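PDB 4GAX: amorpha-4,11-diene synthase from Artemisia annua, which probably catalyses the metal-dependent cyclisation of farnesyl diphosphate to a sesquiterpene such as amorpha-4,11-diene, with release of diphosphate. Local coordinates for residues G453-R458 against E501-D506; R389-E394 against V414-A419. One frame throughout, in Å; residues are numbered along the deposited sequence.

Interaction 1 of 2, residues G453-R458 against E501-D506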
loop_
_atom_site.group_PDB
_atom_site.type_symbol
_atom_site.label_atom_id
_atom_site.label_comp_id
_atom_site.label_asym_id
_atom_site.label_seq_id
_atom_site.Cartn_x
_atom_site.Cartn_y
_atom_site.Cartn_z
ATOM N N GLY A 453 7.038 8.623 6.382
ATOM C CA GLY A 453 6.535 9.889 6.893
ATOM C C GLY A 453 6.954 11.089 6.054
ATOM O O GLY A 453 6.137 11.970 5.761
ATOM N N ILE A 454 8.226 11.135 5.666
ATOM C CA ILE A 454 8.736 12.249 4.868
ATOM C C ILE A 454 8.126 12.239 3.460
ATOM O O ILE A 454 7.711 13.282 2.938
ATOM C CB ILE A 454 10.266 12.199 4.732
ATOM C CG1 ILE A 454 10.944 12.368 6.095
ATOM C CG2 ILE A 454 10.751 13.293 3.783
ATOM C CD1 ILE A 454 12.467 12.297 6.019
ATOM N N LEU A 455 8.074 11.058 2.850
ATOM C CA LEU A 455 7.504 10.906 1.513
ATOM C C LEU A 455 6.038 11.346 1.501
ATOM O O LEU A 455 5.592 12.013 0.571
ATOM C CB LEU A 455 7.605 9.449 1.065
ATOM C CG LEU A 455 6.937 9.066 -0.264
ATOM C CD1 LEU A 455 7.494 9.866 -1.425
ATOM C CD2 LEU A 455 7.113 7.584 -0.525
ATOM N N GLY A 456 5.301 10.962 2.542
ATOM C CA GLY A 456 3.903 11.328 2.679
ATOM C C GLY A 456 3.724 12.832 2.716
ATOM O O GLY A 456 2.793 13.371 2.103
ATOM N N ARG A 457 4.617 13.510 3.432
ATOM C CA ARG A 457 4.580 14.957 3.509
ATOM C C ARG A 457 4.921 15.562 2.152
ATOM O O ARG A 457 4.274 16.513 1.720
ATOM C CB ARG A 457 5.548 15.457 4.586
ATOM C CG ARG A 457 5.308 16.882 5.049
ATOM C CD ARG A 457 6.366 17.322 6.063
ATOM N NE ARG A 457 7.711 16.938 5.639
ATOM C CZ ARG A 457 8.394 17.537 4.666
ATOM N NH1 ARG A 457 7.862 18.556 4.001
ATOM N NH2 ARG A 457 9.610 17.112 4.354
ATOM N N ARG A 458 5.926 15.006 1.473
ATOM C CA ARG A 458 6.328 15.527 0.165
ATOM C C ARG A 458 5.231 15.328 -0.876
ATOM O O ARG A 458 4.961 16.217 -1.685
ATOM C CB ARG A 458 7.620 14.867 -0.336
ATOM C CG ARG A 458 8.830 15.023 0.584
ATOM C CD ARG A 458 9.421 16.422 0.535
ATOM N NE ARG A 458 10.433 16.609 1.574
ATOM C CZ ARG A 458 11.190 17.696 1.704
ATOM N NH1 ARG A 458 11.062 18.706 0.854
ATOM N NH2 ARG A 458 12.080 17.771 2.686
ATOM N N GLU A 501 11.664 10.834 -6.029
ATOM C CA GLU A 501 12.257 9.624 -6.600
ATOM C C GLU A 501 13.356 9.083 -5.698
ATOM O O GLU A 501 13.492 7.871 -5.525
ATOM C CB GLU A 501 12.808 9.897 -8.002
ATOM C CG GLU A 501 11.710 10.043 -9.041
ATOM C CD GLU A 501 10.684 8.906 -8.964
ATOM O OE1 GLU A 501 9.540 9.153 -8.523
ATOM O OE2 GLU A 501 11.025 7.769 -9.340
ATOM N N ASP A 502 14.152 9.982 -5.134
ATOM C CA ASP A 502 15.169 9.577 -4.165
ATOM C C ASP A 502 14.549 8.792 -3.014
ATOM O O ASP A 502 15.091 7.777 -2.579
ATOM C CB ASP A 502 15.889 10.806 -3.618
ATOM C CG ASP A 502 16.942 11.336 -4.573
ATOM O OD1 ASP A 502 17.071 10.767 -5.679
ATOM O OD2 ASP A 502 17.637 12.315 -4.215
ATOM N N LEU A 503 13.403 9.253 -2.532
ATOM C CA LEU A 503 12.747 8.604 -1.390
ATOM C C LEU A 503 12.267 7.193 -1.707
ATOM O O LEU A 503 12.401 6.284 -0.880
ATOM C CB LEU A 503 11.588 9.470 -0.882
ATOM C CG LEU A 503 12.062 10.703 -0.121
ATOM C CD1 LEU A 503 10.920 11.698 0.013
ATOM C CD2 LEU A 503 12.611 10.317 1.255
ATOM N N TRP A 504 11.685 6.984 -2.885
ATOM C CA TRP A 504 11.242 5.632 -3.229
ATOM C C TRP A 504 12.444 4.697 -3.241
ATOM O O TRP A 504 12.342 3.530 -2.840
ATOM C CB TRP A 504 10.542 5.584 -4.602
ATOM C CG TRP A 504 9.207 6.306 -4.684
ATOM C CD1 TRP A 504 8.917 7.408 -5.448
ATOM C CD2 TRP A 504 7.987 5.954 -4.007
ATOM N NE1 TRP A 504 7.598 7.769 -5.272
ATOM C CE2 TRP A 504 7.006 6.895 -4.397
ATOM C CE3 TRP A 504 7.626 4.936 -3.113
ATOM C CZ2 TRP A 504 5.691 6.851 -3.917
ATOM C CZ3 TRP A 504 6.310 4.896 -2.632
ATOM C CH2 TRP A 504 5.365 5.845 -3.037
ATOM N N LYS A 505 13.578 5.197 -3.723
ATOM C CA LYS A 505 14.791 4.383 -3.747
ATOM C C LYS A 505 15.291 4.094 -2.323
ATOM O O LYS A 505 15.736 2.976 -2.026
ATOM C CB LYS A 505 15.882 5.043 -4.610
ATOM C CG LYS A 505 15.670 4.821 -6.123
ATOM C CD LYS A 505 16.780 5.444 -6.983
ATOM C CE LYS A 505 16.786 6.955 -6.868
ATOM N NZ LYS A 505 17.840 7.541 -7.757
ATOM N N ASP A 506 15.234 5.098 -1.452
ATOM C CA ASP A 506 15.613 4.904 -0.052
ATOM C C ASP A 506 14.724 3.846 0.590
ATOM O O ASP A 506 15.184 2.986 1.351
ATOM C CB ASP A 506 15.474 6.217 0.726
ATOM C CG ASP A 506 16.593 7.191 0.432
ATOM O OD1 ASP A 506 17.736 6.734 0.186
ATOM O OD2 ASP A 506 16.329 8.415 0.452
#
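Two helical turns run nearly antiparallel here, at 156° between their directions and with 10.1 Å between their short axes, and each sends a leucine into the other. L455 and L503 mark the register, their CA atoms 6.4 Å apart. L503 is one bump: with CG anti to its own carbonyl carbon, it carries CD1 into a shallow hollow on 453-458. The floor of that hollow is the L455 backbone, where CA lies 3.8 Å from L503 CD1. Its walls are the methyl CG2 of I454, 4.1 Å from L503 CD1, and the CG methylene of R458, 4.0 Å from the same L503 CD1; both side chains cross L503 at about a right angle. Y451, one turn earlier, also touches L503.

The reciprocal bump is L455, whose CG stands anti to the backbone N (chi1 174°). The two leucines slide past each other in opposite directions, and CD1 of L455 reaches CB of L503 at 4.1 Å. The other branch, CD2, meets the indole of W504 in a CH-pi contact: it lies 3.5 Å from the six-membered ring centroid and 11° off the normal, so the methyl is over the face. V500 and I507 also touch L455, while K216 makes a cation-pi contact with the indole.

L503 amid Y451, I454, L455 and R458, and L455 amid V500, L503, W504 and I507, follow the knobs-into-holes pattern of antiparallel helices, here joining helices 447-461 and 489-513 in the all-helical metal-binding domain of a terpene synthase.

Interaction 2 of 2, residues R389-E394 against V414-A419; sequences RNLMVE and VITGGA
The methyl CG2 of T416 is the centre of this contact, resting against one turn of helix 374-399, in segment 389-394. It lies 3.7 Å from the backbone O of N390 and 3.8 Å from CB of the same residue. The CD2 methyl of L391 comes in obliquely, 4.0 Å from T416 CB. From the next turn E394 reaches tip to tip, its OE2 3.5 Å from T416 CG2; the E394 chain is extended beyond CG, although CG itself takes the crowded place between backbone N and carbonyl carbon (chi1 43°).

Beside this, the N390 amide crosses I415 at about a right angle. N390 ND2 is 3.3 Å from I415 CD1 and 3.5 Å from I415 CG2, a close polar-on-apolar packing rather than a polar bond.

Second-shell bonds account for these poses. ND2 of N390 is hydrogen-bonded to the carbonyl O of D386, one turn back, which fixes the amide's rotation. T416 OG1 bonds to the carbonyl O of V412, leaving CG2 to face the neighbouring helix. An alanine at N390 would probably loosen the packing against I415, since the amide that meets CD1 and CG2 and its tie to D386 would be lost.

Farther out, L391 also touches I315, D316 and Y319 on helix 299-322, whose DDIYD sequence matches the aspartate-rich DDxxD motif, a magnesium-binding element in this family. After helix 407-416 the chain leaves helical angles at G418, whose positive phi (90°) is suited to glycine, and G418 also sits at the N-cap position of helix 419-429. A helix broken at this point is consistent with the helix G break that borders the active site in class I terpene synthases.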
loop_
_atom_site.group_PDB
_atom_site.type_symbol
_atom_site.label_atom_id
_atom_site.label_comp_id
_atom_site.label_asym_id
_atom_site.label_seq_id
_atom_site.Cartn_x
_atom_site.Cartn_y
_atom_site.Cartn_z
ATOM N N ARG A 389 -0.313 12.522 21.711
ATOM C CA ARG A 389 0.710 13.312 22.387
ATOM C C ARG A 389 1.347 14.291 21.431
ATOM O O ARG A 389 1.456 15.479 21.720
ATOM C CB ARG A 389 1.818 12.380 22.856
ATOM C CG ARG A 389 2.080 12.386 24.322
ATOM C CD ARG A 389 3.059 11.286 24.634
ATOM N NE ARG A 389 2.472 10.270 25.500
ATOM C CZ ARG A 389 2.770 8.979 25.439
ATOM N NH1 ARG A 389 3.645 8.543 24.532
ATOM N NH2 ARG A 389 2.191 8.129 26.286
ATOM N N ASN A 390 1.782 13.783 20.283
ATOM C CA ASN A 390 2.508 14.627 19.342
ATOM C C ASN A 390 1.588 15.590 18.596
ATOM O O ASN A 390 2.028 16.653 18.155
ATOM C CB ASN A 390 3.381 13.792 18.400
ATOM C CG ASN A 390 4.617 13.245 19.099
ATOM O OD1 ASN A 390 5.653 13.914 19.176
ATOM N ND2 ASN A 390 4.509 12.030 19.625
ATOM N N LEU A 391 0.314 15.224 18.461
ATOM C CA LEU A 391 -0.675 16.197 18.005
ATOM C C LEU A 391 -0.737 17.350 19.010
ATOM O O LEU A 391 -0.884 18.509 18.623
ATOM C CB LEU A 391 -2.058 15.562 17.819
ATOM C CG LEU A 391 -2.264 14.684 16.578
ATOM C CD1 LEU A 391 -3.657 14.074 16.567
ATOM C CD2 LEU A 391 -2.024 15.474 15.290
ATOM N N MET A 392 -0.590 17.036 20.299
ATOM C CA MET A 392 -0.644 18.065 21.343
ATOM C C MET A 392 0.659 18.853 21.402
ATOM O O MET A 392 0.678 20.011 21.844
ATOM C CB MET A 392 -0.946 17.460 22.710
ATOM C CG MET A 392 -1.279 18.505 23.769
ATOM S SD MET A 392 -2.756 19.442 23.315
ATOM C CE MET A 392 -2.267 21.104 23.781
ATOM N N VAL A 393 1.746 18.223 20.964
ATOM C CA VAL A 393 3.024 18.915 20.853
ATOM C C VAL A 393 2.873 20.124 19.940
ATOM O O VAL A 393 3.233 21.247 20.316
ATOM C CB VAL A 393 4.138 17.995 20.305
ATOM C CG1 VAL A 393 5.277 18.818 19.693
ATOM C CG2 VAL A 393 4.660 17.078 21.402
ATOM N N GLU A 394 2.320 19.894 18.750
ATOM C CA GLU A 394 2.189 20.966 17.774
ATOM C C GLU A 394 1.096 21.976 18.125
ATOM O O GLU A 394 1.086 23.088 17.589
ATOM C CB GLU A 394 2.016 20.412 16.358
ATOM C CG GLU A 394 1.065 19.250 16.230
ATOM C CD GLU A 394 1.297 18.466 14.948
ATOM O OE1 GLU A 394 2.434 18.501 14.431
ATOM O OE2 GLU A 394 0.346 17.820 14.452
ATOM N N VAL A 414 6.500 12.318 11.493
ATOM C CA VAL A 414 6.592 10.874 11.301
ATOM C C VAL A 414 5.505 10.254 12.160
ATOM O O VAL A 414 4.865 9.269 11.780
ATOM C CB VAL A 414 7.963 10.319 11.731
ATOM C CG1 VAL A 414 7.922 8.798 11.836
ATOM C CG2 VAL A 414 9.041 10.755 10.753
ATOM N N ILE A 415 5.303 10.859 13.325
ATOM C CA ILE A 415 4.291 10.411 14.265
ATOM C C ILE A 415 2.900 10.917 13.872
ATOM O O ILE A 415 1.987 10.126 13.649
ATOM C CB ILE A 415 4.637 10.863 15.695
ATOM C CG1 ILE A 415 5.946 10.204 16.148
ATOM C CG2 ILE A 415 3.501 10.524 16.653
ATOM C CD1 ILE A 415 6.590 10.872 17.349
ATOM N N THR A 416 2.740 12.232 13.762
ATOM C CA THR A 416 1.416 12.802 13.509
ATOM C C THR A 416 0.858 12.467 12.135
ATOM O O THR A 416 -0.339 12.638 11.894
ATOM C CB THR A 416 1.404 14.332 13.669
ATOM O OG1 THR A 416 2.225 14.922 12.651
ATOM C CG2 THR A 416 1.906 14.730 15.050
ATOM N N GLY A 417 1.719 11.999 11.234
ATOM C CA GLY A 417 1.282 11.606 9.907
ATOM C C GLY A 417 0.752 10.182 9.905
ATOM O O GLY A 417 0.240 9.701 8.887
ATOM N N GLY A 418 0.889 9.500 11.041
ATOM C CA GLY A 418 0.322 8.169 11.207
ATOM C C GLY A 418 1.189 6.975 10.820
ATOM O O GLY A 418 0.715 5.837 10.868
ATOM N N ALA A 419 2.445 7.215 10.439
ATOM C CA ALA A 419 3.303 6.127 9.942
ATOM C C ALA A 419 3.488 5.042 11.003
ATOM O O ALA A 419 3.328 3.854 10.712
ATOM C CB ALA A 419 4.660 6.661 9.484
#

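Along the chain interaction 2 closes before interaction 1 opens, so the two are in series, and all four segments belong to the terpene synthase metal-binding domain. Their centres lie 18 Å apart and their nearest atoms about 4 Å, without touching. Interaction 2 joins neighbouring helices 374-399 and 407-416 near the surface; interaction 1 joins helices 447-461 and 489-513 in a more buried place, nearer the chain centre. A salt bridge between R457, on segment 453-458, and D410, on helix 407-416, connects the two regions. The contacts thus join different helix pairs of one helical bundle, the scaffold that in this family surrounds the active-site cavity.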